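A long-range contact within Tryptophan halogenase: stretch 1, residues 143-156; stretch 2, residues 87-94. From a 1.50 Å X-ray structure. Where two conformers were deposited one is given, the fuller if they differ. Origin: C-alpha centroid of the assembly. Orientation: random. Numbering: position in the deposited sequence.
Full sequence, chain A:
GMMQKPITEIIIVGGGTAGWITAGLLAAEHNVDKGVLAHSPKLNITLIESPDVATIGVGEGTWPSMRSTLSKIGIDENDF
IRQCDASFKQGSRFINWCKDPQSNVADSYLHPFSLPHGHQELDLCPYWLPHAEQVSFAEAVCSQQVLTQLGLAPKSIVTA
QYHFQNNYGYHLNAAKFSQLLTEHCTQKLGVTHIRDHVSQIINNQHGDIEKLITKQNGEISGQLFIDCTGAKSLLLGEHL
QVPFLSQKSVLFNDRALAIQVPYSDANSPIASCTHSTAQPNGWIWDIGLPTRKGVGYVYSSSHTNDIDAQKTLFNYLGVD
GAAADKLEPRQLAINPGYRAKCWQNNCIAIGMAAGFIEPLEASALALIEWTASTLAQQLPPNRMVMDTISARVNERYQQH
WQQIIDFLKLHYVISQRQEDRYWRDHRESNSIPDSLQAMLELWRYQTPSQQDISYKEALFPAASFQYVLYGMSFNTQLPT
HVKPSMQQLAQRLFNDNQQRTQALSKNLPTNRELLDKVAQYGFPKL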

# COMPACT_ATOMS: atom_id res chain seq x y z
N SER A 143 -2.32 -21.21 1.42
CA SER A 143 -2.55 -21.65 2.80
C SER A 143 -3.05 -20.52 3.69
O SER A 143 -3.61 -20.74 4.75
CB SER A 143 -1.28 -22.27 3.41
OG SER A 143 -0.23 -21.33 3.49
N GLN A 144 -2.91 -19.27 3.24
CA GLN A 144 -3.22 -18.13 4.11
C GLN A 144 -4.67 -17.95 4.45
O GLN A 144 -5.01 -17.35 5.47
CB GLN A 144 -2.72 -16.83 3.47
CG GLN A 144 -1.31 -16.58 3.81
CD GLN A 144 -0.72 -15.31 3.22
OE1 GLN A 144 -1.05 -14.94 2.11
NE2 GLN A 144 0.23 -14.69 3.94
N GLN A 145 -5.58 -18.43 3.60
CA GLN A 145 -7.00 -18.28 3.92
C GLN A 145 -7.28 -19.00 5.24
O GLN A 145 -7.75 -18.39 6.20
CB GLN A 145 -7.91 -18.80 2.81
CG GLN A 145 -9.42 -18.81 3.09
CD GLN A 145 -9.98 -17.43 3.50
OE1 GLN A 145 -9.42 -16.75 4.37
NE2 GLN A 145 -11.06 -17.02 2.87
N VAL A 146 -6.90 -20.27 5.29
CA VAL A 146 -7.09 -21.09 6.48
C VAL A 146 -6.28 -20.56 7.66
O VAL A 146 -6.81 -20.45 8.76
CB VAL A 146 -6.76 -22.58 6.18
CG1 VAL A 146 -6.72 -23.37 7.46
CG2 VAL A 146 -7.79 -23.16 5.20
N LEU A 147 -5.02 -20.19 7.44
CA LEU A 147 -4.15 -19.79 8.53
C LEU A 147 -4.56 -18.46 9.15
O LEU A 147 -4.55 -18.28 10.35
CB LEU A 147 -2.70 -19.77 8.05
CG LEU A 147 -2.19 -21.13 7.53
CD1 LEU A 147 -0.85 -21.03 6.82
CD2 LEU A 147 -2.09 -22.14 8.64
N THR A 148 -4.95 -17.50 8.32
CA THR A 148 -5.38 -16.21 8.83
C THR A 148 -6.74 -16.31 9.53
O THR A 148 -6.98 -15.59 10.49
CB THR A 148 -5.38 -15.11 7.72
OG1 THR A 148 -6.26 -15.50 6.68
CG2 THR A 148 -3.99 -14.91 7.18
N GLN A 149 -7.61 -17.21 9.06
CA GLN A 149 -8.88 -17.46 9.76
C GLN A 149 -8.61 -17.91 11.20
O GLN A 149 -9.36 -17.60 12.14
CB GLN A 149 -9.70 -18.49 9.01
CG GLN A 149 -10.36 -17.90 7.76
CD GLN A 149 -11.03 -18.95 6.86
OE1 GLN A 149 -11.91 -18.61 6.06
NE2 GLN A 149 -10.61 -20.21 6.98
N LEU A 150 -7.53 -18.66 11.36
CA LEU A 150 -7.08 -19.15 12.68
C LEU A 150 -6.27 -18.15 13.49
O LEU A 150 -5.79 -18.48 14.58
CB LEU A 150 -6.25 -20.39 12.46
CG LEU A 150 -7.01 -21.61 11.97
CD1 LEU A 150 -6.05 -22.67 11.57
CD2 LEU A 150 -7.95 -22.13 13.07
N GLY A 151 -6.07 -16.93 12.97
CA GLY A 151 -5.31 -15.90 13.65
C GLY A 151 -3.83 -16.16 13.74
O GLY A 151 -3.16 -15.63 14.64
N LEU A 152 -3.30 -16.92 12.79
CA LEU A 152 -1.91 -17.28 12.86
C LEU A 152 -0.95 -16.33 12.13
O LEU A 152 -1.35 -15.64 11.17
CB LEU A 152 -1.71 -18.70 12.36
CG LEU A 152 -2.58 -19.80 13.01
CD1 LEU A 152 -2.33 -21.13 12.36
CD2 LEU A 152 -2.28 -19.86 14.51
N ALA A 153 0.29 -16.33 12.57
CA ALA A 153 1.32 -15.46 12.05
C ALA A 153 1.89 -16.00 10.71
O ALA A 153 1.56 -17.11 10.30
CB ALA A 153 2.40 -15.30 13.05
N PRO A 154 2.70 -15.19 10.00
CA PRO A 154 3.33 -15.65 8.75
C PRO A 154 4.69 -16.34 8.92
O PRO A 154 5.32 -16.72 7.93
CB PRO A 154 3.58 -14.33 8.00
CG PRO A 154 3.78 -13.34 9.08
CD PRO A 154 2.96 -13.76 10.24
N LYS A 155 5.15 -16.44 10.16
CA LYS A 155 6.47 -16.98 10.45
C LYS A 155 6.53 -17.42 11.91
O LYS A 155 5.61 -17.16 12.66
CB LYS A 155 7.57 -15.93 10.13
CG LYS A 155 7.50 -14.68 11.03
CD LYS A 155 8.37 -13.55 10.51
CE LYS A 155 9.86 -13.88 10.53
NZ LYS A 155 10.72 -12.74 9.99
N SER A 156 7.62 -18.08 12.28
CA SER A 156 7.85 -18.56 13.64
C SER A 156 8.95 -17.73 14.28
O SER A 156 9.67 -17.01 13.59
CB SER A 156 8.31 -20.02 13.59
OG SER A 156 9.54 -20.13 12.88
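Stretch 2 87-94: SFKQGSRF

Stretch 1 opens with a short helix that runs to Gln 149, and the chain then leaves it through a Schellman motif: Gly 151, at phi 70° and psi 27°, is the first residue outside helical angles, with Gly 151 N bonded to Thr 148 O (3.0 Å) and Leu 152 N to Leu 147 O (3.1 Å). Stretch 2 is largely extended, with strands at 87-89 and 91-94 separated by Gln 90, whose phi/psi of -109/7° breaks the extended run. Gly 91 follows at 145/-161°, angles that by themselves call for glycine, since a CB would be jammed against the carbonyl oxygen of Gln 90. The second strand crosses the helix nearly at right angles, at -79°, with 11.0 Å between the axes at closest approach. The CA atoms of Gln 145 and Arg 93 lie 9.2 Å apart, whereas those of Ala 153 and Phe 88 are separated by 6.9 Å and those of Pro 154 and Gln 90 by 7.0 Å. Phe 88 thus lies by the loop and Arg 93 by the helix, with Gln 90 reaching both.

Gln 90 has the largest area covered and links helix to loop through its amide. Its OE1 accepts a hydrogen bond from Gln 144 NE2 (3.0 Å), while its NE2 donates a weak one to Leu 152 O (2.8 Å, 129°). A water extends this link, donating to Gln 90 OE1 (2.8 Å) and to Ala 153 O (2.9 Å). Closer to the backbone, Gln 90 CB packs against Thr 148 CG2 at 3.9 Å.

The CA-to-CB bond of Arg 93 points toward stretch 1, and the edge of its guanidinium meets Gln 145. The CA-to-CB bond of Gln 145 points away, but its side chain bends back, with chi2 at 56° (p), so that OE1 accepts from Arg 93 NH1 at 2.7 Å and, weakly, from Arg 93 NH2 at 3.2 Å. Thr 148 OG1 is also only 2.7 Å from Arg 93 NH2, but the angle is poor; this hydroxyl instead donates to Gln 144 O (2.5 Å), one turn back in its own helix.

At the loop end the contact becomes apolar. Pro 154 CD rests 3.6 Å from Phe 88 CB, and the aliphatic part of Lys 155 adds a looser approach, CD to Phe 88 CE1 at 4.3 Å. In all, 510 Å² is buried, summed over both stretches.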

# COMPACT_ATOMS: atom_id res chain seq x y z
N SER A 87 2.52 -4.94 13.71
CA SER A 87 2.10 -6.33 13.67
C SER A 87 2.21 -6.81 12.22
O SER A 87 2.45 -6.02 11.28
CB SER A 87 0.67 -6.51 14.19
OG SER A 87 0.33 -7.88 14.34
N PHE A 88 2.06 -8.12 12.00
CA PHE A 88 2.19 -8.72 10.67
C PHE A 88 0.88 -8.66 9.94
O PHE A 88 -0.14 -9.03 10.49
CB PHE A 88 2.64 -10.18 10.79
CG PHE A 88 3.89 -10.34 11.60
CD1 PHE A 88 5.12 -9.98 11.08
CD2 PHE A 88 3.82 -10.79 12.90
CE1 PHE A 88 6.26 -10.10 11.86
CE2 PHE A 88 4.96 -10.88 13.68
CZ PHE A 88 6.16 -10.54 13.16
N LYS A 89 0.95 -8.26 8.67
CA LYS A 89 -0.23 -8.20 7.80
C LYS A 89 -0.05 -9.21 6.66
O LYS A 89 0.94 -9.14 5.95
CB LYS A 89 -0.36 -6.79 7.22
CG LYS A 89 -1.43 -6.64 6.16
CD LYS A 89 -1.40 -5.26 5.53
CE LYS A 89 -2.33 -5.21 4.34
NZ LYS A 89 -2.08 -3.94 3.59
N GLN A 90 -1.00 -10.11 6.48
CA GLN A 90 -0.94 -11.15 5.46
C GLN A 90 -1.89 -10.98 4.28
O GLN A 90 -2.01 -11.86 3.43
CB GLN A 90 -1.15 -12.53 6.11
CG GLN A 90 0.03 -12.89 6.98
CD GLN A 90 -0.12 -14.27 7.56
OE1 GLN A 90 -0.00 -15.27 6.84
NE2 GLN A 90 -0.41 -14.33 8.85
N GLY A 91 -2.56 -9.81 4.25
CA GLY A 91 -3.47 -9.44 3.17
C GLY A 91 -4.63 -8.63 3.70
O GLY A 91 -4.52 -8.00 4.75
N SER A 92 -5.70 -8.59 2.90
CA SER A 92 -6.94 -7.88 3.23
C SER A 92 -8.10 -8.85 3.15
O SER A 92 -8.24 -9.59 2.18
CB SER A 92 -7.22 -6.75 2.24
OG SER A 92 -6.25 -5.72 2.31
N ARG A 93 -8.91 -8.85 4.22
CA ARG A 93 -10.13 -9.63 4.23
C ARG A 93 -11.31 -8.70 4.05
O ARG A 93 -11.47 -7.73 4.79
CB ARG A 93 -10.31 -10.42 5.51
CG ARG A 93 -11.48 -11.41 5.43
CD ARG A 93 -11.60 -12.23 6.67
NE ARG A 93 -10.38 -12.96 6.98
CZ ARG A 93 -9.97 -14.06 6.35
NH1 ARG A 93 -10.69 -14.56 5.38
NH2 ARG A 93 -8.84 -14.65 6.70
N PHE A 94 -12.11 -9.03 3.05
CA PHE A 94 -13.25 -8.21 2.60
C PHE A 94 -14.54 -8.88 3.09
O PHE A 94 -14.83 -10.02 2.71
CB PHE A 94 -13.21 -8.08 1.09
CG PHE A 94 -12.03 -7.28 0.64
CD1 PHE A 94 -12.04 -5.89 0.73
CD2 PHE A 94 -10.87 -7.89 0.19
CE1 PHE A 94 -10.93 -5.15 0.37
CE2 PHE A 94 -9.75 -7.14 -0.18
CZ PHE A 94 -9.80 -5.77 -0.11
O HOH W 1 0.65 -17.84 7.62